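Side-chain contacts in putative thioesterase (Novosphingobium aromaticivorans, PDB 3CJY), which probably hydrolyses acyl-CoA thioesters with a pair of hot-dog domains and binds a calcium ion: residues P7-Q12 and Y17-G22; P23-G28 and A33-G38; C133-A138 and L192-G197; D186-A191 and G236-W241; I225-S228 and A234-Q237. All coordinates share one frame; numbering follows the deposited sequence. Where two conformers were deposited one is given.

Contact 1: P7-Q12 and Y17-G22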
# COMPACT_ATOMS: atom_id res chain seq x y z
N PRO A 7 -18.69 -12.06 -15.07
CA PRO A 7 -19.26 -12.75 -16.23
C PRO A 7 -19.07 -12.00 -17.56
O PRO A 7 -18.85 -12.63 -18.60
CB PRO A 7 -20.75 -12.80 -15.90
CG PRO A 7 -20.83 -12.76 -14.42
CD PRO A 7 -19.64 -11.95 -13.95
N ALA A 8 -19.15 -10.68 -17.49
CA ALA A 8 -19.03 -9.82 -18.69
C ALA A 8 -17.58 -9.66 -19.18
O ALA A 8 -17.32 -9.10 -20.24
CB ALA A 8 -19.66 -8.46 -18.42
N LEU A 9 -16.64 -10.18 -18.40
CA LEU A 9 -15.22 -10.10 -18.75
C LEU A 9 -14.91 -11.09 -19.85
O LEU A 9 -15.22 -12.27 -19.73
CB LEU A 9 -14.34 -10.35 -17.51
CG LEU A 9 -12.82 -10.13 -17.62
CD1 LEU A 9 -12.45 -8.74 -18.11
CD2 LEU A 9 -12.18 -10.39 -16.25
N VAL A 10 -14.30 -10.62 -20.92
CA VAL A 10 -13.94 -11.50 -22.04
C VAL A 10 -12.44 -11.58 -22.20
O VAL A 10 -11.74 -10.60 -22.17
CB VAL A 10 -14.56 -11.04 -23.37
CG1 VAL A 10 -14.11 -11.95 -24.52
CG2 VAL A 10 -16.07 -11.05 -23.30
N ARG A 11 -11.96 -12.80 -22.33
CA ARG A 11 -10.54 -13.06 -22.53
C ARG A 11 -10.24 -13.23 -24.01
O ARG A 11 -10.87 -14.03 -24.70
CB ARG A 11 -10.17 -14.33 -21.78
CG ARG A 11 -8.72 -14.71 -21.75
CD ARG A 11 -8.66 -16.08 -21.07
NE ARG A 11 -7.47 -16.26 -20.25
CZ ARG A 11 -6.31 -16.73 -20.70
NH1 ARG A 11 -6.16 -17.05 -21.97
NH2 ARG A 11 -5.29 -16.86 -19.86
N GLN A 12 -9.29 -12.45 -24.52
CA GLN A 12 -8.92 -12.57 -25.92
C GLN A 12 -7.81 -13.62 -25.97
O GLN A 12 -7.75 -14.45 -26.88
CB GLN A 12 -8.45 -11.25 -26.50
CG GLN A 12 -9.17 -10.00 -25.95
CD GLN A 12 -10.66 -9.97 -26.17
OE1 GLN A 12 -11.34 -11.01 -26.13
NE2 GLN A 12 -11.20 -8.77 -26.36
N TYR A 17 -7.59 -9.04 -22.14
CA TYR A 17 -9.00 -9.14 -21.72
C TYR A 17 -9.75 -7.84 -21.95
O TYR A 17 -9.17 -6.78 -22.03
CB TYR A 17 -9.08 -9.46 -20.24
CG TYR A 17 -8.35 -10.69 -19.79
CD1 TYR A 17 -6.98 -10.70 -19.70
CD2 TYR A 17 -9.04 -11.81 -19.36
CE1 TYR A 17 -6.30 -11.80 -19.23
CE2 TYR A 17 -8.36 -12.95 -18.89
CZ TYR A 17 -6.99 -12.92 -18.82
OH TYR A 17 -6.29 -14.01 -18.39
N ALA A 18 -11.07 -7.92 -22.02
CA ALA A 18 -11.90 -6.71 -22.16
C ALA A 18 -13.25 -6.86 -21.46
O ALA A 18 -13.79 -7.96 -21.30
CB ALA A 18 -12.07 -6.31 -23.62
N ILE A 19 -13.76 -5.74 -20.96
CA ILE A 19 -15.06 -5.71 -20.29
C ILE A 19 -15.71 -4.35 -20.53
O ILE A 19 -15.04 -3.33 -20.52
CB ILE A 19 -14.94 -5.96 -18.76
CG1 ILE A 19 -16.33 -6.03 -18.11
CG2 ILE A 19 -14.08 -4.86 -18.13
CD1 ILE A 19 -16.38 -6.69 -16.71
N THR A 20 -17.01 -4.34 -20.81
CA THR A 20 -17.75 -3.09 -21.00
C THR A 20 -18.29 -2.68 -19.64
O THR A 20 -18.85 -3.49 -18.90
CB THR A 20 -18.90 -3.25 -22.00
OG1 THR A 20 -18.37 -3.73 -23.25
CG2 THR A 20 -19.63 -1.91 -22.21
N VAL A 21 -18.05 -1.43 -19.29
CA VAL A 21 -18.47 -0.90 -17.98
C VAL A 21 -19.96 -0.49 -18.03
O VAL A 21 -20.33 0.47 -18.71
CB VAL A 21 -17.60 0.29 -17.56
CG1 VAL A 21 -18.04 0.87 -16.21
CG2 VAL A 21 -16.08 -0.10 -17.53
N GLY A 22 -20.76 -1.23 -17.29
CA GLY A 22 -22.19 -0.98 -17.15
C GLY A 22 -22.51 -0.36 -15.79
O GLY A 22 -21.61 -0.20 -14.97
O HOH W 1 -18.22 -6.98 -21.64

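Contact 2: P23-G28 and A33-G38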
# COMPACT_ATOMS: atom_id res chain seq x y z
N PRO A 23 -23.77 0.04 -15.57
CA PRO A 23 -24.15 0.75 -14.35
C PRO A 23 -23.80 0.00 -13.08
O PRO A 23 -23.52 0.62 -12.04
CB PRO A 23 -25.67 0.91 -14.51
CG PRO A 23 -25.87 0.99 -15.97
CD PRO A 23 -24.83 0.10 -16.60
N ASP A 24 -23.76 -1.32 -13.17
CA ASP A 24 -23.51 -2.16 -11.98
C ASP A 24 -22.12 -2.00 -11.40
O ASP A 24 -21.87 -2.29 -10.21
CB ASP A 24 -23.72 -3.65 -12.28
CG ASP A 24 -22.84 -4.15 -13.42
OD1 ASP A 24 -22.81 -3.50 -14.48
OD2 ASP A 24 -22.22 -5.23 -13.27
N LEU A 25 -21.22 -1.51 -12.24
CA LEU A 25 -19.81 -1.34 -11.83
C LEU A 25 -19.45 0.15 -11.70
O LEU A 25 -18.28 0.49 -11.51
CB LEU A 25 -18.84 -2.01 -12.82
CG LEU A 25 -18.81 -3.53 -12.86
CD1 LEU A 25 -17.71 -4.03 -13.81
CD2 LEU A 25 -18.63 -4.11 -11.49
N ALA A 26 -20.46 1.00 -11.85
CA ALA A 26 -20.25 2.45 -11.82
C ALA A 26 -20.64 3.15 -10.54
O ALA A 26 -21.62 2.81 -9.89
CB ALA A 26 -20.89 3.16 -13.08
N VAL A 27 -19.82 4.16 -10.22
CA VAL A 27 -20.10 5.08 -9.12
C VAL A 27 -19.92 6.53 -9.60
O VAL A 27 -19.33 6.83 -10.67
CB VAL A 27 -19.13 4.85 -7.92
CG1 VAL A 27 -19.31 3.41 -7.34
CG2 VAL A 27 -17.67 5.17 -8.35
N GLY A 28 -20.39 7.42 -8.75
CA GLY A 28 -20.24 8.85 -8.94
C GLY A 28 -21.42 9.64 -8.47
O GLY A 28 -22.53 9.11 -8.35
N ALA A 33 -20.65 9.26 -13.77
CA ALA A 33 -20.72 7.81 -13.68
C ALA A 33 -19.45 7.26 -14.29
O ALA A 33 -19.21 7.38 -15.51
CB ALA A 33 -21.90 7.30 -14.40
N TYR A 34 -18.63 6.63 -13.45
CA TYR A 34 -17.38 6.04 -13.92
C TYR A 34 -17.15 4.75 -13.16
O TYR A 34 -17.74 4.50 -12.10
CB TYR A 34 -16.20 7.02 -13.75
CG TYR A 34 -16.20 7.65 -12.38
CD1 TYR A 34 -15.55 7.05 -11.30
CD2 TYR A 34 -16.91 8.83 -12.16
CE1 TYR A 34 -15.60 7.61 -10.04
CE2 TYR A 34 -16.96 9.39 -10.91
CZ TYR A 34 -16.32 8.78 -9.86
OH TYR A 34 -16.38 9.40 -8.64
N LEU A 35 -16.28 3.94 -13.73
CA LEU A 35 -15.89 2.67 -13.17
C LEU A 35 -15.32 2.88 -11.77
O LEU A 35 -14.42 3.70 -11.53
CB LEU A 35 -14.87 1.97 -14.08
CG LEU A 35 -14.36 0.60 -13.63
CD1 LEU A 35 -15.46 -0.46 -13.54
CD2 LEU A 35 -13.24 0.15 -14.60
N PHE A 36 -15.95 2.15 -10.85
CA PHE A 36 -15.54 2.08 -9.45
C PHE A 36 -14.07 1.64 -9.34
O PHE A 36 -13.66 0.66 -9.94
CB PHE A 36 -16.50 1.11 -8.72
CG PHE A 36 -16.22 0.91 -7.26
CD1 PHE A 36 -15.90 1.96 -6.43
CD2 PHE A 36 -16.35 -0.36 -6.73
CE1 PHE A 36 -15.68 1.75 -5.07
CE2 PHE A 36 -16.11 -0.60 -5.38
CZ PHE A 36 -15.81 0.47 -4.56
N GLY A 37 -13.30 2.40 -8.56
CA GLY A 37 -11.88 2.11 -8.39
C GLY A 37 -11.64 0.69 -7.91
O GLY A 37 -10.76 0.00 -8.43
N GLY A 38 -12.43 0.27 -6.92
CA GLY A 38 -12.32 -1.07 -6.38
C GLY A 38 -12.57 -2.14 -7.41
O GLY A 38 -11.99 -3.25 -7.36

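Contact 3: C133-A138 and L192-G197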
# COMPACT_ATOMS: atom_id res chain seq x y z
N CYS A 133 -27.05 1.89 6.98
CA CYS A 133 -26.38 3.13 6.72
C CYS A 133 -27.29 3.94 5.81
O CYS A 133 -27.60 3.50 4.72
CB CYS A 133 -25.05 2.86 6.03
SG CYS A 133 -24.35 4.41 5.47
N THR A 134 -27.76 5.09 6.31
CA THR A 134 -28.70 5.94 5.54
C THR A 134 -28.01 7.21 5.01
O THR A 134 -28.65 8.10 4.43
CB THR A 134 -29.91 6.30 6.41
OG1 THR A 134 -29.46 6.94 7.60
CG2 THR A 134 -30.67 5.01 6.80
N THR A 135 -26.69 7.24 5.14
CA THR A 135 -25.90 8.41 4.77
C THR A 135 -24.85 8.18 3.69
O THR A 135 -23.82 8.85 3.65
CB THR A 135 -25.22 8.97 6.06
OG1 THR A 135 -24.41 7.97 6.69
CG2 THR A 135 -26.26 9.40 7.07
N LEU A 136 -25.09 7.24 2.80
CA LEU A 136 -24.14 7.01 1.72
C LEU A 136 -24.18 8.24 0.80
O LEU A 136 -25.18 8.91 0.67
CB LEU A 136 -24.46 5.75 0.92
CG LEU A 136 -24.25 4.42 1.65
CD1 LEU A 136 -24.81 3.28 0.80
CD2 LEU A 136 -22.80 4.20 1.97
N PRO A 137 -23.09 8.50 0.11
CA PRO A 137 -23.16 9.67 -0.74
C PRO A 137 -24.14 9.52 -1.89
O PRO A 137 -24.36 8.43 -2.40
CB PRO A 137 -21.74 9.78 -1.27
CG PRO A 137 -21.22 8.46 -1.17
CD PRO A 137 -21.81 7.82 0.00
N ALA A 138 -24.75 10.63 -2.28
CA ALA A 138 -25.67 10.62 -3.42
C ALA A 138 -24.91 10.15 -4.65
O ALA A 138 -23.77 10.50 -4.86
CB ALA A 138 -26.24 12.01 -3.65
N LEU A 192 -13.35 8.96 4.16
CA LEU A 192 -12.76 10.32 4.06
C LEU A 192 -13.85 11.37 4.24
O LEU A 192 -13.70 12.35 4.97
CB LEU A 192 -12.02 10.50 2.75
CG LEU A 192 -11.45 11.88 2.52
CD1 LEU A 192 -10.49 12.29 3.67
CD2 LEU A 192 -10.81 11.98 1.11
N GLY A 193 -14.99 11.14 3.59
CA GLY A 193 -16.12 12.07 3.66
C GLY A 193 -16.59 12.20 5.09
O GLY A 193 -16.94 13.26 5.55
N ARG A 194 -16.55 11.10 5.82
CA ARG A 194 -16.94 11.16 7.23
C ARG A 194 -15.93 11.91 8.12
O ARG A 194 -16.30 12.60 9.05
CB ARG A 194 -17.16 9.78 7.82
CG ARG A 194 -18.32 9.08 7.13
CD ARG A 194 -18.93 8.04 8.02
NE ARG A 194 -20.11 7.47 7.38
CZ ARG A 194 -20.83 6.48 7.89
NH1 ARG A 194 -20.50 5.96 9.06
NH2 ARG A 194 -21.88 6.03 7.23
N ALA A 195 -14.65 11.70 7.84
CA ALA A 195 -13.58 12.24 8.65
C ALA A 195 -13.51 13.74 8.42
O ALA A 195 -13.26 14.49 9.35
CB ALA A 195 -12.25 11.60 8.29
N THR A 196 -13.78 14.17 7.20
CA THR A 196 -13.69 15.61 6.90
C THR A 196 -15.01 16.34 7.12
O THR A 196 -15.02 17.53 7.49
CB THR A 196 -13.24 15.89 5.47
OG1 THR A 196 -14.17 15.32 4.57
CG2 THR A 196 -11.91 15.32 5.22
N GLY A 197 -16.11 15.64 6.89
CA GLY A 197 -17.45 16.25 7.01
C GLY A 197 -17.97 16.58 5.63
O GLY A 197 -19.04 17.19 5.47
O HOH W 2 -21.33 8.65 4.66

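Contact 4: D186-A191 and G236-W241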
# COMPACT_ATOMS: atom_id res chain seq x y z
N ASP A 186 -12.10 -0.40 -1.41
CA ASP A 186 -12.27 0.94 -2.00
C ASP A 186 -13.49 1.71 -1.48
O ASP A 186 -14.00 2.63 -2.15
CB ASP A 186 -12.25 0.86 -3.51
CG ASP A 186 -12.00 2.24 -4.18
OD1 ASP A 186 -11.16 3.00 -3.69
OD2 ASP A 186 -12.67 2.54 -5.19
N PHE A 187 -13.91 1.39 -0.27
CA PHE A 187 -14.89 2.18 0.45
C PHE A 187 -14.21 3.31 1.28
O PHE A 187 -14.87 4.12 1.93
CB PHE A 187 -15.76 1.30 1.34
CG PHE A 187 -16.96 0.72 0.64
CD1 PHE A 187 -16.81 -0.12 -0.45
CD2 PHE A 187 -18.24 0.99 1.13
CE1 PHE A 187 -17.89 -0.65 -1.10
CE2 PHE A 187 -19.35 0.44 0.50
CZ PHE A 187 -19.16 -0.39 -0.62
N LEU A 188 -12.90 3.43 1.17
CA LEU A 188 -12.18 4.47 1.93
C LEU A 188 -12.63 5.88 1.57
O LEU A 188 -12.57 6.74 2.42
CB LEU A 188 -10.65 4.34 1.85
CG LEU A 188 -10.07 3.37 2.86
CD1 LEU A 188 -8.65 2.98 2.52
CD2 LEU A 188 -10.17 3.96 4.28
N PRO A 189 -13.00 6.15 0.29
CA PRO A 189 -13.50 7.53 0.06
C PRO A 189 -14.70 7.92 0.96
O PRO A 189 -14.85 9.06 1.37
CB PRO A 189 -13.80 7.54 -1.44
CG PRO A 189 -12.87 6.50 -2.00
CD PRO A 189 -12.80 5.42 -0.98
N ILE A 190 -15.52 6.95 1.34
CA ILE A 190 -16.66 7.19 2.24
C ILE A 190 -16.12 7.53 3.62
O ILE A 190 -16.58 8.47 4.27
CB ILE A 190 -17.61 5.96 2.28
CG1 ILE A 190 -18.30 5.80 0.91
CG2 ILE A 190 -18.62 6.12 3.39
CD1 ILE A 190 -19.08 4.54 0.79
N ALA A 191 -15.05 6.85 4.02
CA ALA A 191 -14.44 7.12 5.32
C ALA A 191 -13.84 8.54 5.31
O ALA A 191 -13.89 9.26 6.32
CB ALA A 191 -13.33 6.11 5.61
N GLY A 236 -5.69 6.80 3.63
CA GLY A 236 -6.52 5.89 4.39
C GLY A 236 -6.02 4.47 4.32
O GLY A 236 -5.36 4.05 3.37
N GLN A 237 -6.38 3.73 5.36
CA GLN A 237 -6.11 2.32 5.51
C GLN A 237 -7.39 1.61 5.92
O GLN A 237 -8.25 2.15 6.66
CB GLN A 237 -5.05 2.10 6.57
CG GLN A 237 -3.65 2.60 6.15
CD GLN A 237 -3.47 4.07 6.32
OE1 GLN A 237 -3.85 4.60 7.34
NE2 GLN A 237 -2.85 4.74 5.34
N VAL A 238 -7.46 0.37 5.47
CA VAL A 238 -8.64 -0.51 5.71
C VAL A 238 -8.23 -1.95 5.99
O VAL A 238 -7.25 -2.45 5.43
CB VAL A 238 -9.64 -0.49 4.52
CG1 VAL A 238 -8.97 -0.94 3.20
CG2 VAL A 238 -10.89 -1.29 4.81
N THR A 239 -8.95 -2.56 6.92
CA THR A 239 -8.84 -3.99 7.21
C THR A 239 -10.23 -4.56 6.94
O THR A 239 -11.25 -3.96 7.33
CB THR A 239 -8.40 -4.29 8.65
OG1 THR A 239 -7.14 -3.69 8.93
CG2 THR A 239 -8.30 -5.80 8.92
N LEU A 240 -10.23 -5.66 6.21
CA LEU A 240 -11.41 -6.42 5.86
C LEU A 240 -11.43 -7.72 6.64
O LEU A 240 -10.53 -8.58 6.52
CB LEU A 240 -11.46 -6.68 4.36
CG LEU A 240 -11.45 -5.43 3.46
CD1 LEU A 240 -11.43 -5.86 1.98
CD2 LEU A 240 -12.67 -4.55 3.74
N TRP A 241 -12.44 -7.84 7.50
CA TRP A 241 -12.65 -9.03 8.29
C TRP A 241 -13.90 -9.78 7.87
O TRP A 241 -14.88 -9.18 7.35
CB TRP A 241 -12.83 -8.66 9.77
CG TRP A 241 -11.93 -7.63 10.34
CD1 TRP A 241 -12.10 -6.26 10.27
CD2 TRP A 241 -10.76 -7.85 11.17
NE1 TRP A 241 -11.09 -5.63 10.96
CE2 TRP A 241 -10.26 -6.58 11.51
CE3 TRP A 241 -10.06 -9.00 11.60
CZ2 TRP A 241 -9.12 -6.42 12.30
CZ3 TRP A 241 -8.92 -8.82 12.40
CH2 TRP A 241 -8.45 -7.55 12.71

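Contact 5: I225-S228 and A234-Q237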
# COMPACT_ATOMS: atom_id res chain seq x y z
N ILE A 225 -9.69 3.69 8.60
CA ILE A 225 -9.19 4.88 9.27
C ILE A 225 -8.62 5.85 8.24
O ILE A 225 -7.97 5.45 7.27
CB ILE A 225 -8.11 4.54 10.39
CG1 ILE A 225 -7.73 5.77 11.19
CG2 ILE A 225 -6.87 3.91 9.72
CD1 ILE A 225 -6.98 5.49 12.49
N ILE A 226 -8.87 7.14 8.48
CA ILE A 226 -8.20 8.23 7.73
C ILE A 226 -7.33 8.91 8.79
O ILE A 226 -7.81 9.64 9.64
CB ILE A 226 -9.20 9.29 7.16
CG1 ILE A 226 -10.25 8.64 6.28
CG2 ILE A 226 -8.42 10.32 6.41
CD1 ILE A 226 -9.70 7.94 5.03
N PRO A 227 -6.01 8.61 8.79
CA PRO A 227 -5.23 9.11 9.91
C PRO A 227 -4.72 10.55 9.78
O PRO A 227 -4.45 11.21 10.79
CB PRO A 227 -4.04 8.13 9.94
CG PRO A 227 -3.83 7.79 8.53
CD PRO A 227 -5.25 7.66 7.97
N SER A 228 -4.58 11.01 8.57
CA SER A 228 -3.99 12.29 8.30
C SER A 228 -4.20 12.80 6.85
O SER A 228 -4.55 12.06 5.92
CB SER A 228 -2.49 12.20 8.57
OG SER A 228 -1.95 11.28 7.63
N ALA A 234 -5.01 13.27 1.19
CA ALA A 234 -5.23 12.44 2.38
C ALA A 234 -4.88 11.00 2.10
O ALA A 234 -4.67 10.61 1.00
CB ALA A 234 -6.66 12.52 2.85
N GLN A 235 -4.80 10.23 3.16
CA GLN A 235 -4.55 8.80 3.04
C GLN A 235 -5.48 8.06 3.97
O GLN A 235 -6.00 8.60 4.92
CB GLN A 235 -3.12 8.46 3.36
CG GLN A 235 -2.67 8.88 4.76
CD GLN A 235 -1.31 8.30 5.08
OE1 GLN A 235 -1.19 7.09 5.17
NE2 GLN A 235 -0.28 9.15 5.18
N GLY A 236 -5.69 6.80 3.63
CA GLY A 236 -6.52 5.89 4.39
C GLY A 236 -6.02 4.47 4.32
O GLY A 236 -5.36 4.05 3.37
N GLN A 237 -6.38 3.73 5.36
CA GLN A 237 -6.11 2.32 5.51
C GLN A 237 -7.39 1.61 5.92
O GLN A 237 -8.25 2.15 6.66
CB GLN A 237 -5.05 2.10 6.57
CG GLN A 237 -3.65 2.60 6.15
CD GLN A 237 -3.47 4.07 6.32
OE1 GLN A 237 -3.85 4.60 7.34
NE2 GLN A 237 -2.85 4.74 5.34

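Contact 1: P7-Q12 and Y17-G22
Arg-11 and Tyr-17 face each other as a non-hydrogen-bonded pair in the antiparallel hairpin of strands 10-13 and 16-20, and their side chains run alongside one another in the same direction. With CG anti to the backbone N (chi1 -175°), the arginine chain is laid along the tyrosine ring. Its CB is 3.7 Å from Tyr-17 CD2, CG closes to 3.4 Å from Tyr-17 CE2, and CD remains 3.8 Å from that same CE2. A bend at chi3 then brings Arg-11 NE within 3.1 Å of Tyr-17 OH, the guanidinium plane standing 82° from the ring plane. The tip is claimed by further partners: NE forms a salt bridge with Glu-50, and NH2 is hydrogen-bonded to Asp-14. Tyr-17 OH in turn is hydrogen-bonded to Glu-50 and Thr-51.

One step along, Val-10 N donates to Ala-18 O at 2.7 Å, and Ala-18 N returns a bond to Val-10 O at 2.8 Å. Leu-9 crosses Ile-19 at about a right angle, its CD1 3.8 Å from Ile-19 CB, and also rests on helix 37-52. A water joins Ala-8 O to Thr-20 N.

Since Asp-14 and Thr-51 both bind calcium, Arg-11 and Tyr-17 lie in the second shell of the calcium site and probably position these ligands, while Glu-50 and Asp-14 would be likely to balance the arginine's charge.

Contact 2: P23-G28 and A33-G38
Val-27 and Tyr-34 are the hydrogen-bonded pair of a short antiparallel beta hairpin, strands 26-27 and 34-35, which leads directly into helix 37-52, consistent with the central helix of an N-terminal hot-dog domain. Val-27 N donates to Tyr-34 O at 2.8 Å and Tyr-34 N to Val-27 O at 2.9 Å. Both side chains leave the same face of the hairpin, and they meet at a slant.

In the conformer described, the tyrosine ring is folded back over the partner strand because CG stands between its own backbone N and carbonyl carbon (chi1 47°). As a result Val-27 O lies 3.4 Å above the Tyr-34 ring plane, over its centre. The two valine branches go to different aromatics: CG2 is 3.6 Å from Tyr-34 CE1, and CG1 is 3.8 Å from Phe-36 CD1. An alanine at Val-27 lacks both branches and would probably open a gap between these rings, leaving Tyr-34 and Phe-36 freer to shift. The rings also have partners outside the hairpin, since Phe-36 stacks on Tyr-145 and Tyr-34 meets Phe-66 edge-to-face.

Gly-28 sits where a CB would come tight against Tyr-34 CE2, and its backbone angles disfavour any side chain. Away from the two rings, Leu-25 CB packs 3.8 Å from Leu-35 CD1. Phe-36 occupies the N-cap position of the helix, and its backbone is tied across the hairpin: Phe-36 N donates to Leu-25 O at 2.9 Å, nearly straight at 174°.

Contact 3: C133-A138 and L192-G197
Thr-135 and Arg-194 mark the closest backbone approach, with their CA atoms still 9.7 Å apart, so the irregular loop 133-138 and the helical segment 192-197 are bridged by the Arg-194 side chain and a water. The long reach comes from Arg-194, whose chain is extended from CG to NE and passes across Thr-135 at about a right angle. Its NH2 does the touching. Cys-133 SG lies 3.4 Å from Arg-194 NH2, at the edge of the guanidinium and in its plane, whereas Thr-135 OG1 approaches Arg-194 NH2 obliquely at 3.2 Å. Cys-133 SG is placed by a chi1 of 171°, opposite its own N, and also receives a weak hydrogen bond from Thr-135 N.

The water adds a second link, donating to Thr-135 O at 2.7 Å and accepting from Arg-194 NE at 3.2 Å. The charge of Arg-194 is met outside the two segments, in a salt bridge from NH2 to Glu-153 on strand 149-153, which also touches Cys-133 and Thr-135.

On the helix, Leu-192 O is gripped twice: Thr-196 N reaches it at 2.9 Å and Thr-196 OG1 at 3.0 Å. Thr-196 also packs on Trp-118 of the second subunit. Just past Thr-196 the chain leaves helical geometry at Gly-197, whose phi of 101° suits glycine. This is a familiar helix C-terminus with a glycine of positive phi, here joined to a surface loop of the C-terminal hot-dog domain through one long arginine.

Contact 4: D186-A191 and G236-W241
Just ahead of Leu-188, which packs on Gly-236 and Val-238, Asp-186 OD1 is gripped by two amides, accepting hydrogen bonds from Gln-253 NE2 and Asn-207 ND2. Asp-186 OD2 receives a further, weak bond from Gly-38 N. The carboxylate just before helix 188-196 is therefore held by three donors, one of them weakly, while the packing against strand 233-241 rests on Leu-188.

That leucine points at the strand and splits its two methyls along it. CD1 comes over the backbone, 3.5 Å from Gly-236 C, and also reaches Val-238 CG1 at 4.0 Å. CD2 lies 3.6 Å from Gln-237 O. Val-238 turns CG1 into place between its backbone N and carbonyl carbon (chi1 59°), so that this methyl meets the leucine. The close approach to the strand depends on Gly-236: a CB there would clash with Leu-188 CD2 at 3.0 Å. Met-224 flanks both Leu-188 and Val-238, Gln-253 touches Leu-188, and Ala-185 of helix 178-185 packs on Val-238.

A serine at Leu-188 has neither methyl and would probably leave a gap over Gly-236 and take away the methyl contact to Val-238 CG1.

The bare strand backbone at Gly-236 thus acts as a groove for one leucine of the helix. A helix seated by apolar side chains on an antiparallel sheet that curls round it is the hallmark of the hot-dog fold, here in the C-terminal domain.

Contact 5: I225-S228 and A234-Q237
Ile-225 and Gln-237 pair across the antiparallel hairpin of strands 220-230 and 233-241 in the C-terminal hot-dog domain, the two segment axes running at 140°. Their backbones are bonded both ways: Ile-225 N to Gln-237 O at 2.9 Å and Gln-237 N to Ile-225 O at 3.0 Å. The ladder loosens beyond, where Gln-235 N reaches Ser-228 O in a weak bond of 3.3 Å.

Between these rungs sits Pro-227, which has no N-H to offer. Its CD lies 3.3 Å from Gln-235 O, and Ile-226 CG2 is also 3.3 Å from that oxygen. Gln-235 O thus faces carbon from both residues, and this buried carbonyl has no polar partner in the model.

Gln-237 reaches the proline ring too: its chain bends at chi2 (81°) and sets OE1 3.4 Å from Pro-227 CG. The amide is fixed by its other end: Gln-237 NE2 donates to Gln-235 OE1 at 2.9 Å, in the carbonyl plane on a lone pair.

Farther out, the second subunit anchors this network. Gln-235 OE1 bonds Thr-250 of that subunit, and Gln-235 NE2 and Ser-228 OG both bond its Thr-212. Ser-228 also pairs with a strand there, so the sheet continues over the interface. Toward helix 188-196, Ile-226 lays CD1 3.8 Å from Gly-236 CA, a spot that a side chain on the glycine would occupy.

How the contacts relate
From the N terminus, contact 1 closes a short hairpin loop, and contact 2 closes a second one just downstream; the two touch through Ile-19 on Leu-25 and Val-21 on Leu-35. Much later, contact 3 opens at loop 133-138 and closes at helix 188-196. Contact 4 opens inside that span and closes beyond it, so the two cross, and they meet where Leu-136 and Pro-137 pack on Ile-190. Contact 5 is a local hairpin whose second strand is shared with contact 4 at Gly-236 and Gln-237. Phe-36 and Gly-38 against Asp-186 link contact 2 to contact 4, joining the N- and C-terminal halves. Contacts 3 and 5 both face the second subunit.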